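Local coordinates for ethanolamine utilization protein EutL (Clostridium perfringens E str. JGS1987, PDB 4TLH), which probably forms trimeric tandem-BMC-domain tiles in the protein shell of the ethanolamine utilization bacterial microcompartment, at the interface of chains A and B. Coordinates in Å, arbitrary orientation; residue numbers count along the deposited sequence, not the author numbering. Chains: chain A/B, Ethanolamine utilization protein EutL.

Three patches make up the described part of the A-B interface. The C-alpha centres of contact 1 and contact 2 are about 14 Å apart, those of contacts 1 and 3 about 13 Å, and those of contacts 2 and 3 about 10 Å. Helix 154-167 of chain A ties them together: A:Pro154 at its start serves contacts 1 and 3, and A:Leu155 serves contacts 2 and 3. Contacts 1 and 2 combine direct and water-carried polar bonds with packing, whereas contact 3 is apolar. In the trimeric deposited assembly, such a mixture would fix both register and closeness of neighbouring subunits.

Contact 1: the interface of chains A and B. Residues chain A 69-70, 154, 179-181, 183; chain B 67-70.
The carboxamide of A:Asn183 meets the backbone of B:Tyr69 with both of its ends. Amide oxygen OD1 accepts from B:Tyr69 N at 2.9 Å, the donor tilted 23° from the carbonyl plane. ND2 gives a hydrogen to B:Tyr69 O at 3.0 Å, in the carbonyl plane and on a lone pair. This paired bonding fixes the rotation of the amide, whose plane lies 21° from that of the B:Tyr69 ring.

Aromatic contact follows: the A:Tyr69 ring turns an edge to the B:Tyr69 ring, planes 64° apart, with A:Tyr69 CD1 over the centre of the partner's face. In plane at the edge of the B:Tyr69 ring lies A:Thr180 O, 3.4 Å from CE2.

Water carries the phenol's polar contact. B:Tyr69 OH meets one water at 2.8 Å and a second at 3.1 Å; both waters reach A:Pro179 O and each other.

Apolar packing finishes the patch. B:Met68, bent at chi2 and chi3, brings SD to 3.7 Å from A:Pro154 CG, with A:Pro179 CB also near. A:Ala70 CB lies 4.0 Å from B:Ala70 CB.

These contacts, mostly between loops, set the register between subunits; like meeting like without an exact two-fold suggests a place close to the trimer's axis.

Contact 2: the interface of chains A and B. Residues chain A 120-121, 153, 155-156, 210, 214; chain B 11-12, 77-79.
B:Leu79 pushes its branched end among A:Ile121, A:Glu156, A:Val210 and A:Pro214, hiding 67 Å² of its surface. Its CG, anti to the carbonyl carbon (chi1 -52°), stands beside the backbone N, which turns the branch toward A:Ile121 and A:Glu156. The two methyls part company: CD1 comes 3.7 Å from the tip methyl CD1 of A:Ile121, which it crosses at a slant, whereas CD2 lies 3.8 Å from A:Pro214 CB.

A:Glu156 bends at chi2 (91°) and passes its carboxylate across the same leucine at a slant, OE2 3.6 Å from B:Leu79 CD1. This carboxylate oxygen OE2 is also 2.6 Å from a water, which meets the hydroxyl OG1 of B:Thr77 and B:Leu79 N. The water therefore links the acid to the backbone of the 77-79 loop.

B:Thr77 turns OG1 towards the ring of A:Pro153, 3.5 Å from its CB. Next along the loop, B:Lys78 N donates to A:Ser120 O at 2.9 Å. The extended aliphatic part of the lysine runs past the serine, with A:Ser120 OG 3.6 Å from B:Lys78 CB.

At the other end of the patch, B:Ser12 points OG at A:Pro214 O, donating at 2.7 Å with a C=O...donor angle of 138°. Both methyls of A:Leu155 lie beside this hydroxyl.

The contact seats the 77-79 loop of one subunit against several segments of its neighbour, holding adjoining shell subunits together.

Contact 3: the interface of chains A and B. Residues chain A 154-155, 158-159, 178; chain B 27, 38, 40, 84, 86.
A:Leu155 presses its isobutyl end against B:Leu38, and this is the tight part of the contact. Its CG stands anti to the backbone N (chi1 -175°), which carries the branch toward B:Leu38, CD1 lying 3.5 Å from B:Leu38 CB. Behind the branch, A:Leu155 CB rests 3.7 Å from the methyl CG2 of B:Thr40. In return B:Leu38 sends CD1 to the next helical turn, 3.8 Å from A:Tyr159 N and near that residue's CB.

B:Ile84 fills the neighbouring position. Its CD1 tip reaches the backbone of A:Pro154, 3.7 Å from the carbonyl carbon, and touches A:Leu155 CA as well.

Contacts are longer around A:Met158, though it loses 47 Å² to chain B. Bent at chi2 and chi3, it brings methyl CE to 3.9 Å from B:Ile86 CD1, crossing that side chain at about a right angle, while its CG meets B:Ile84 CD1. The margin is B:Leu27, whose CD2 meets the same methyl tip to tip at 4.0 Å, and A:Pro178, its CG 4.3 Å from B:Ile84 CG2.

No N or O of either chain comes within bonding distance of the other; van der Waals packing and buried apolar surface hold the patch. In the fold, the first two turns of helix 154-167 in chain A lie over strands 35-41 and 83-89 of chain B.

Contact 1: the interface of chains A and B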
ATOM      1  N   TYR A  69       3.738   2.022  -3.981  1.00 11.52           N
ATOM      2  CA  TYR A  69       2.704   0.994  -3.861  1.00 11.69           C
ATOM      3  C   TYR A  69       2.270   0.458  -5.215  1.00 14.96           C
ATOM      4  O   TYR A  69       1.885   1.224  -6.096  1.00 15.31           O
ATOM      5  CB  TYR A  69       1.492   1.534  -3.111  1.00 13.59           C
ATOM      6  CG  TYR A  69       1.777   1.841  -1.667  1.00 13.64           C
ATOM      7  CD1 TYR A  69       1.924   0.830  -0.732  1.00 13.68           C
ATOM      8  CD2 TYR A  69       1.914   3.145  -1.241  1.00 14.34           C
ATOM      9  CE1 TYR A  69       2.181   1.126   0.598  1.00 14.82           C
ATOM     10  CE2 TYR A  69       2.164   3.450   0.069  1.00 14.89           C
ATOM     11  CZ  TYR A  69       2.307   2.444   0.986  1.00 16.92           C
ATOM     12  OH  TYR A  69       2.561   2.764   2.298  1.00 18.82           O
ATOM     13  N   ALA A  70       2.356  -0.869  -5.347  1.00 15.57           N
ATOM     14  CA  ALA A  70       1.889  -1.635  -6.517  1.00 16.69           C
ATOM     15  C   ALA A  70       2.802  -1.519  -7.733  1.00 15.62           C
ATOM     16  O   ALA A  70       2.441  -1.949  -8.825  1.00 15.11           O
ATOM     17  CB  ALA A  70       0.455  -1.237  -6.892  1.00 20.72           C
ATOM     18  N   PRO A 154       5.465 -13.134  -4.031  1.00 13.68           N
ATOM     19  CA  PRO A 154       5.314 -13.712  -2.685  1.00 13.68           C
ATOM     20  C   PRO A 154       5.457 -15.249  -2.553  1.00 13.89           C
ATOM     21  O   PRO A 154       6.277 -15.669  -1.739  1.00 13.14           O
ATOM     22  CB  PRO A 154       3.908 -13.261  -2.284  1.00 15.75           C
ATOM     23  CG  PRO A 154       3.744 -11.952  -2.986  1.00 15.62           C
ATOM     24  CD  PRO A 154       4.401 -12.145  -4.319  1.00 15.39           C
ATOM     25  N   PRO A 179       3.311  -8.517   1.555  1.00 15.05           N
ATOM     26  CA  PRO A 179       3.806  -7.734   0.426  1.00 14.39           C
ATOM     27  C   PRO A 179       4.762  -6.615   0.823  1.00 14.96           C
ATOM     28  O   PRO A 179       4.513  -5.899   1.807  1.00 16.20           O
ATOM     29  CB  PRO A 179       2.521  -7.126  -0.134  1.00 13.90           C
ATOM     30  CG  PRO A 179       1.717  -6.870   1.079  1.00 13.73           C
ATOM     31  CD  PRO A 179       1.995  -8.033   2.004  1.00 15.31           C
ATOM     32  N   THR A 180       5.835  -6.451   0.057  1.00 12.59           N
ATOM     33  CA  THR A 180       6.488  -5.145   0.011  1.00 13.99           C
ATOM     34  C   THR A 180       5.550  -4.176  -0.691  1.00 14.52           C
ATOM     35  O   THR A 180       4.482  -4.579  -1.173  1.00 15.49           O
ATOM     36  CB  THR A 180       7.824  -5.213  -0.715  1.00 13.81           C
ATOM     37  OG1 THR A 180       7.621  -5.565  -2.086  1.00 14.18           O
ATOM     38  CG2 THR A 180       8.674  -6.227  -0.060  1.00 15.79           C
ATOM     39  N   GLU A 181       5.926  -2.899  -0.777  1.00 13.25           N
ATOM     40  CA  GLU A 181       5.045  -1.950  -1.453  1.00 12.56           C
ATOM     41  C   GLU A 181       4.779  -2.363  -2.903  1.00 12.07           C
ATOM     42  O   GLU A 181       3.698  -2.117  -3.451  1.00 12.33           O
ATOM     43  CB  GLU A 181       5.644  -0.538  -1.408  1.00 16.13           C
ATOM     44  CG  GLU A 181       5.591   0.093  -0.047  1.00 21.99           C
ATOM     45  CD  GLU A 181       6.813  -0.184   0.814  1.00 28.13           C
ATOM     46  OE1 GLU A 181       7.672  -1.013   0.423  1.00 25.73           O
ATOM     47  OE2 GLU A 181       6.905   0.450   1.897  1.00 33.13           O
ATOM     48  N   ASN A 183       4.608  -5.451  -3.943  1.00 12.72           N
ATOM     49  CA  ASN A 183       3.953  -6.776  -3.894  1.00 12.92           C
ATOM     50  C   ASN A 183       4.910  -7.903  -4.251  1.00 13.82           C
ATOM     51  O   ASN A 183       4.548  -8.896  -4.896  1.00 15.04           O
ATOM     52  CB  ASN A 183       2.721  -6.808  -4.793  1.00 13.54           C
ATOM     53  CG  ASN A 183       1.624  -5.904  -4.268  1.00 13.77           C
ATOM     54  OD1 ASN A 183       1.436  -5.795  -3.057  1.00 13.39           O
ATOM     55  ND2 ASN A 183       0.927  -5.226  -5.163  1.00 15.36           N
TER
ATOM     56  N   SER B  67      -2.752  -9.727   2.206  1.00 13.26           N
ATOM     57  CA  SER B  67      -3.296  -9.207   0.952  1.00 12.10           C
ATOM     58  C   SER B  67      -2.307  -8.337   0.233  1.00 11.53           C
ATOM     59  O   SER B  67      -1.443  -7.742   0.863  1.00 11.72           O
ATOM     60  CB  SER B  67      -4.562  -8.395   1.226  1.00 13.95           C
ATOM     61  OG  SER B  67      -5.531  -9.195   1.891  1.00 15.13           O
ATOM     62  N   MET B  68      -2.459  -8.230  -1.088  1.00 10.98           N
ATOM     63  CA  MET B  68      -1.567  -7.426  -1.910  1.00 11.36           C
ATOM     64  C   MET B  68      -2.120  -6.037  -2.189  1.00 11.58           C
ATOM     65  O   MET B  68      -3.317  -5.884  -2.400  1.00 11.47           O
ATOM     66  CB  MET B  68      -1.320  -8.115  -3.248  1.00 12.98           C
ATOM     67  CG  MET B  68      -0.811  -9.561  -3.140  1.00 15.54           C
ATOM     68  SD  MET B  68       0.872  -9.642  -2.506  1.00 17.13           S
ATOM     69  CE  MET B  68       0.642 -10.539  -0.989  1.00 21.99           C
ATOM     70  N   TYR B  69      -1.233  -5.051  -2.253  1.00 12.35           N
ATOM     71  CA  TYR B  69      -1.637  -3.680  -2.518  1.00 12.49           C
ATOM     72  C   TYR B  69      -2.301  -3.505  -3.875  1.00 13.72           C
ATOM     73  O   TYR B  69      -1.766  -3.891  -4.899  1.00 12.74           O
ATOM     74  CB  TYR B  69      -0.442  -2.727  -2.423  1.00 13.91           C
ATOM     75  CG  TYR B  69       0.141  -2.661  -1.037  1.00 14.64           C
ATOM     76  CD1 TYR B  69      -0.545  -2.070  -0.009  1.00 14.85           C
ATOM     77  CD2 TYR B  69       1.375  -3.218  -0.759  1.00 15.87           C
ATOM     78  CE1 TYR B  69      -0.019  -2.016   1.264  1.00 15.26           C
ATOM     79  CE2 TYR B  69       1.913  -3.170   0.510  1.00 14.98           C
ATOM     80  CZ  TYR B  69       1.204  -2.572   1.521  1.00 15.13           C
ATOM     81  OH  TYR B  69       1.737  -2.522   2.794  1.00 16.00           O
ATOM     82  N   ALA B  70      -3.496  -2.918  -3.828  1.00 14.69           N
ATOM     83  CA  ALA B  70      -4.285  -2.523  -4.994  1.00 14.31           C
ATOM     84  C   ALA B  70      -4.981  -3.686  -5.718  1.00 15.82           C
ATOM     85  O   ALA B  70      -5.541  -3.511  -6.802  1.00 16.64           O
ATOM     86  CB  ALA B  70      -3.407  -1.731  -5.966  1.00 14.91           C
TER
HETATM   87  O   HOH W   1       4.746  -3.096   2.890  1.00 37.30           O
HETATM   88  O   HOH W   2       2.795  -4.730   4.100  1.00 48.10           O

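Contact 2: the interface of chains A and B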
ATOM      1  N   SER A 120       6.420 -12.853 -16.956  1.00 17.73           N
ATOM      2  CA  SER A 120       5.393 -12.464 -15.991  1.00 19.80           C
ATOM      3  C   SER A 120       5.771 -12.914 -14.585  1.00 19.07           C
ATOM      4  O   SER A 120       5.066 -12.637 -13.617  1.00 19.47           O
ATOM      5  CB  SER A 120       4.045 -13.052 -16.385  1.00 21.43           C
ATOM      6  OG  SER A 120       4.133 -14.452 -16.541  1.00 21.79           O
ATOM      7  N   ILE A 121       6.875 -13.641 -14.486  1.00 17.04           N
ATOM      8  CA  ILE A 121       7.487 -13.949 -13.198  1.00 16.84           C
ATOM      9  C   ILE A 121       8.951 -13.570 -13.303  1.00 17.53           C
ATOM     10  O   ILE A 121       9.615 -13.919 -14.277  1.00 16.23           O
ATOM     11  CB  ILE A 121       7.363 -15.430 -12.811  1.00 18.08           C
ATOM     12  CG1 ILE A 121       5.890 -15.834 -12.739  1.00 17.19           C
ATOM     13  CG2 ILE A 121       8.066 -15.706 -11.471  1.00 18.24           C
ATOM     14  CD1 ILE A 121       5.659 -17.269 -12.492  1.00 15.69           C
ATOM     15  N   PRO A 153       8.220 -12.656  -6.417  1.00 12.49           N
ATOM     16  CA  PRO A 153       6.837 -12.486  -5.966  1.00 13.62           C
ATOM     17  C   PRO A 153       6.558 -13.382  -4.773  1.00 13.87           C
ATOM     18  O   PRO A 153       7.350 -14.305  -4.536  1.00 16.50           O
ATOM     19  CB  PRO A 153       6.005 -12.867  -7.198  1.00 15.43           C
ATOM     20  CG  PRO A 153       6.928 -12.682  -8.349  1.00 15.88           C
ATOM     21  CD  PRO A 153       8.292 -13.011  -7.844  1.00 13.69           C
ATOM     22  N   LEU A 155       4.732 -16.056  -3.310  1.00 14.25           N
ATOM     23  CA  LEU A 155       4.840 -17.503  -3.124  1.00 13.02           C
ATOM     24  C   LEU A 155       6.227 -17.964  -3.553  1.00 13.49           C
ATOM     25  O   LEU A 155       6.858 -18.764  -2.863  1.00 14.21           O
ATOM     26  CB  LEU A 155       3.779 -18.279  -3.911  1.00 13.34           C
ATOM     27  CG  LEU A 155       3.740 -19.792  -3.697  1.00 15.24           C
ATOM     28  CD1 LEU A 155       2.321 -20.339  -3.726  1.00 17.89           C
ATOM     29  CD2 LEU A 155       4.611 -20.534  -4.724  1.00 15.01           C
ATOM     30  N   GLU A 156       6.692 -17.457  -4.688  1.00 13.53           N
ATOM     31  CA  GLU A 156       7.985 -17.877  -5.234  1.00 16.37           C
ATOM     32  C   GLU A 156       9.102 -17.548  -4.249  1.00 15.29           C
ATOM     33  O   GLU A 156      10.045 -18.324  -4.047  1.00 14.45           O
ATOM     34  CB  GLU A 156       8.270 -17.197  -6.585  1.00 18.73           C
ATOM     35  CG  GLU A 156       7.263 -17.497  -7.691  1.00 21.33           C
ATOM     36  CD  GLU A 156       6.118 -16.479  -7.747  1.00 20.76           C
ATOM     37  OE1 GLU A 156       5.492 -16.216  -6.697  1.00 19.25           O
ATOM     38  OE2 GLU A 156       5.846 -15.936  -8.846  1.00 20.75           O
ATOM     39  N   VAL A 210       9.330 -23.125  -9.518  1.00 18.77           N
ATOM     40  CA  VAL A 210       7.926 -22.791  -9.288  1.00 20.62           C
ATOM     41  C   VAL A 210       7.308 -22.229 -10.570  1.00 19.60           C
ATOM     42  O   VAL A 210       6.180 -22.581 -10.960  1.00 18.19           O
ATOM     43  CB  VAL A 210       7.766 -21.773  -8.150  1.00 21.54           C
ATOM     44  CG1 VAL A 210       6.314 -21.329  -8.022  1.00 22.04           C
ATOM     45  CG2 VAL A 210       8.227 -22.380  -6.836  1.00 23.13           C
ATOM     46  N   PRO A 214       3.436 -23.750 -11.730  1.00 21.30           N
ATOM     47  CA  PRO A 214       2.836 -22.887 -10.706  1.00 21.79           C
ATOM     48  C   PRO A 214       1.844 -23.606  -9.791  1.00 20.92           C
ATOM     49  O   PRO A 214       1.722 -23.219  -8.634  1.00 22.57           O
ATOM     50  CB  PRO A 214       2.117 -21.812 -11.529  1.00 22.92           C
ATOM     51  CG  PRO A 214       2.738 -21.842 -12.860  1.00 23.02           C
ATOM     52  CD  PRO A 214       3.190 -23.245 -13.092  1.00 21.60           C
TER
ATOM     53  N   LEU B  11      -4.102 -19.371  -8.082  1.00 15.57           N
ATOM     54  CA  LEU B  11      -3.053 -19.136  -9.065  1.00 14.96           C
ATOM     55  C   LEU B  11      -1.843 -20.059  -8.925  1.00 14.44           C
ATOM     56  O   LEU B  11      -1.200 -20.388  -9.918  1.00 15.41           O
ATOM     57  CB  LEU B  11      -2.592 -17.686  -8.974  1.00 15.72           C
ATOM     58  CG  LEU B  11      -3.710 -16.654  -9.199  1.00 18.36           C
ATOM     59  CD1 LEU B  11      -3.205 -15.227  -8.968  1.00 19.99           C
ATOM     60  CD2 LEU B  11      -4.292 -16.763 -10.587  1.00 20.35           C
ATOM     61  N   SER B  12      -1.533 -20.456  -7.694  1.00 14.95           N
ATOM     62  CA  SER B  12      -0.311 -21.194  -7.416  1.00 16.33           C
ATOM     63  C   SER B  12      -0.423 -21.926  -6.096  1.00 14.62           C
ATOM     64  O   SER B  12      -1.020 -21.410  -5.134  1.00 13.93           O
ATOM     65  CB  SER B  12       0.888 -20.234  -7.388  1.00 19.34           C
ATOM     66  OG  SER B  12       2.111 -20.920  -7.185  1.00 22.16           O
ATOM     67  N   THR B  77       2.760  -9.419 -11.510  1.00 14.96           N
ATOM     68  CA  THR B  77       3.250 -10.738 -11.844  1.00 15.02           C
ATOM     69  C   THR B  77       2.128 -11.776 -11.796  1.00 14.66           C
ATOM     70  O   THR B  77       1.061 -11.548 -11.238  1.00 15.04           O
ATOM     71  CB  THR B  77       4.388 -11.170 -10.910  1.00 14.77           C
ATOM     72  OG1 THR B  77       3.893 -11.312  -9.580  1.00 14.72           O
ATOM     73  CG2 THR B  77       5.530 -10.153 -10.929  1.00 15.78           C
ATOM     74  N   LYS B  78       2.419 -12.927 -12.391  1.00 16.25           N
ATOM     75  CA  LYS B  78       1.421 -13.934 -12.719  1.00 19.11           C
ATOM     76  C   LYS B  78       0.802 -14.589 -11.495  1.00 18.90           C
ATOM     77  O   LYS B  78      -0.411 -14.835 -11.473  1.00 20.29           O
ATOM     78  CB  LYS B  78       2.074 -15.003 -13.607  1.00 22.08           C
ATOM     79  CG  LYS B  78       1.127 -16.041 -14.171  1.00 27.64           C
ATOM     80  CD  LYS B  78       1.915 -17.124 -14.908  1.00 36.47           C
ATOM     81  CE  LYS B  78       0.995 -18.163 -15.518  1.00 46.19           C
ATOM     82  NZ  LYS B  78      -0.017 -17.532 -16.418  1.00 53.68           N
ATOM     83  N   LEU B  79       1.624 -14.844 -10.475  1.00 15.82           N
ATOM     84  CA  LEU B  79       1.204 -15.643  -9.324  1.00 14.85           C
ATOM     85  C   LEU B  79       0.903 -14.815  -8.078  1.00 16.30           C
ATOM     86  O   LEU B  79       0.501 -15.356  -7.069  1.00 18.42           O
ATOM     87  CB  LEU B  79       2.280 -16.699  -8.993  1.00 14.88           C
ATOM     88  CG  LEU B  79       2.721 -17.569 -10.172  1.00 16.36           C
ATOM     89  CD1 LEU B  79       3.671 -18.721  -9.758  1.00 18.65           C
ATOM     90  CD2 LEU B  79       1.512 -18.129 -10.911  1.00 16.43           C
TER
HETATM   91  O   HOH W   3       4.180 -14.155  -9.730  1.00 19.28           O

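Contact 3: the interface of chains A and B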
ATOM      1  N   PRO A 154       5.465 -13.134  -4.031  1.00 13.68           N
ATOM      2  CA  PRO A 154       5.314 -13.712  -2.685  1.00 13.68           C
ATOM      3  C   PRO A 154       5.457 -15.249  -2.553  1.00 13.89           C
ATOM      4  O   PRO A 154       6.277 -15.669  -1.739  1.00 13.14           O
ATOM      5  CB  PRO A 154       3.908 -13.261  -2.284  1.00 15.75           C
ATOM      6  CG  PRO A 154       3.744 -11.952  -2.986  1.00 15.62           C
ATOM      7  CD  PRO A 154       4.401 -12.145  -4.319  1.00 15.39           C
ATOM      8  N   LEU A 155       4.732 -16.056  -3.310  1.00 14.25           N
ATOM      9  CA  LEU A 155       4.840 -17.503  -3.124  1.00 13.02           C
ATOM     10  C   LEU A 155       6.227 -17.964  -3.553  1.00 13.49           C
ATOM     11  O   LEU A 155       6.858 -18.764  -2.863  1.00 14.21           O
ATOM     12  CB  LEU A 155       3.779 -18.279  -3.911  1.00 13.34           C
ATOM     13  CG  LEU A 155       3.740 -19.792  -3.697  1.00 15.24           C
ATOM     14  CD1 LEU A 155       2.321 -20.339  -3.726  1.00 17.89           C
ATOM     15  CD2 LEU A 155       4.611 -20.534  -4.724  1.00 15.01           C
ATOM     16  N   MET A 158       8.860 -17.015  -0.857  1.00 15.78           N
ATOM     17  CA  MET A 158       8.811 -17.818   0.367  1.00 15.43           C
ATOM     18  C   MET A 158       9.382 -19.200   0.109  1.00 15.25           C
ATOM     19  O   MET A 158      10.137 -19.723   0.922  1.00 14.59           O
ATOM     20  CB  MET A 158       7.379 -17.946   0.920  1.00 16.91           C
ATOM     21  CG  MET A 158       6.734 -16.617   1.331  1.00 17.57           C
ATOM     22  SD  MET A 158       7.778 -15.714   2.480  1.00 21.70           S
ATOM     23  CE  MET A 158       7.486 -16.641   3.986  1.00 39.02           C
ATOM     24  N   TYR A 159       9.031 -19.799  -1.018  1.00 14.32           N
ATOM     25  CA  TYR A 159       9.583 -21.096  -1.393  1.00 14.92           C
ATOM     26  C   TYR A 159      11.092 -21.077  -1.622  1.00 15.69           C
ATOM     27  O   TYR A 159      11.828 -21.886  -1.074  1.00 15.84           O
ATOM     28  CB  TYR A 159       8.901 -21.617  -2.656  1.00 15.01           C
ATOM     29  CG  TYR A 159       9.380 -22.999  -3.032  1.00 17.87           C
ATOM     30  CD1 TYR A 159       8.946 -24.111  -2.339  1.00 20.05           C
ATOM     31  CD2 TYR A 159      10.275 -23.185  -4.072  1.00 20.10           C
ATOM     32  CE1 TYR A 159       9.390 -25.386  -2.683  1.00 23.46           C
ATOM     33  CE2 TYR A 159      10.721 -24.425  -4.415  1.00 23.69           C
ATOM     34  CZ  TYR A 159      10.290 -25.527  -3.719  1.00 25.80           C
ATOM     35  OH  TYR A 159      10.747 -26.774  -4.095  1.00 29.03           O
ATOM     36  N   PRO A 178       6.025 -10.580   2.592  1.00 16.05           N
ATOM     37  CA  PRO A 178       5.062 -10.214   1.557  1.00 15.76           C
ATOM     38  C   PRO A 178       3.792  -9.607   2.146  1.00 16.40           C
ATOM     39  O   PRO A 178       3.233 -10.110   3.114  1.00 16.92           O
ATOM     40  CB  PRO A 178       4.776 -11.544   0.853  1.00 16.97           C
ATOM     41  CG  PRO A 178       5.094 -12.571   1.831  1.00 16.45           C
ATOM     42  CD  PRO A 178       6.163 -12.038   2.724  1.00 15.35           C
TER
ATOM     43  N   LEU B  27       9.006 -17.156  10.852  1.00 28.48           N
ATOM     44  CA  LEU B  27       7.552 -17.306  10.784  1.00 28.49           C
ATOM     45  C   LEU B  27       6.918 -17.725  12.107  1.00 27.91           C
ATOM     46  O   LEU B  27       5.721 -17.996  12.160  1.00 27.81           O
ATOM     47  CB  LEU B  27       7.170 -18.333   9.719  1.00 29.85           C
ATOM     48  CG  LEU B  27       7.386 -17.963   8.257  1.00 30.06           C
ATOM     49  CD1 LEU B  27       7.047 -19.165   7.379  1.00 27.34           C
ATOM     50  CD2 LEU B  27       6.535 -16.758   7.876  1.00 32.58           C
ATOM     51  N   LEU B  38       1.925 -23.491   0.565  1.00 14.45           N
ATOM     52  CA  LEU B  38       1.798 -22.114   0.095  1.00 14.56           C
ATOM     53  C   LEU B  38       0.687 -22.048  -0.934  1.00 13.65           C
ATOM     54  O   LEU B  38       0.542 -22.948  -1.753  1.00 13.20           O
ATOM     55  CB  LEU B  38       3.105 -21.621  -0.528  1.00 16.58           C
ATOM     56  CG  LEU B  38       4.406 -21.778   0.256  1.00 22.48           C
ATOM     57  CD1 LEU B  38       5.602 -21.408  -0.655  1.00 28.08           C
ATOM     58  CD2 LEU B  38       4.450 -20.964   1.497  1.00 22.48           C
ATOM     59  N   THR B  40      -1.538 -18.988  -3.476  1.00 13.40           N
ATOM     60  CA  THR B  40      -1.979 -17.646  -3.859  1.00 15.44           C
ATOM     61  C   THR B  40      -3.230 -17.710  -4.716  1.00 13.27           C
ATOM     62  O   THR B  40      -3.515 -18.723  -5.376  1.00 13.31           O
ATOM     63  CB  THR B  40      -0.900 -16.875  -4.624  1.00 20.53           C
ATOM     64  OG1 THR B  40      -0.641 -17.532  -5.867  1.00 22.48           O
ATOM     65  CG2 THR B  40       0.386 -16.782  -3.801  1.00 21.47           C
ATOM     66  N   ILE B  84      -1.566 -14.168  -0.317  1.00 12.54           N
ATOM     67  CA  ILE B  84      -0.730 -15.323  -0.059  1.00 15.45           C
ATOM     68  C   ILE B  84      -1.155 -15.864   1.288  1.00 13.91           C
ATOM     69  O   ILE B  84      -1.327 -15.109   2.250  1.00 13.59           O
ATOM     70  CB  ILE B  84       0.784 -14.998  -0.068  1.00 17.15           C
ATOM     71  CG1 ILE B  84       1.576 -16.266   0.300  1.00 21.08           C
ATOM     72  CG2 ILE B  84       1.125 -13.806   0.851  1.00 17.54           C
ATOM     73  CD1 ILE B  84       3.003 -16.195   0.087  1.00 23.36           C
ATOM     74  N   ILE B  86      -0.277 -19.282   4.011  1.00 12.89           N
ATOM     75  CA  ILE B  86       0.600 -20.383   4.337  1.00 14.20           C
ATOM     76  C   ILE B  86      -0.035 -21.234   5.428  1.00 14.07           C
ATOM     77  O   ILE B  86      -0.351 -20.753   6.519  1.00 13.96           O
ATOM     78  CB  ILE B  86       1.995 -19.917   4.794  1.00 15.33           C
ATOM     79  CG1 ILE B  86       2.609 -18.991   3.739  1.00 16.15           C
ATOM     80  CG2 ILE B  86       2.901 -21.133   5.091  1.00 16.43           C
ATOM     81  CD1 ILE B  86       4.031 -18.525   4.044  1.00 17.82           C
TER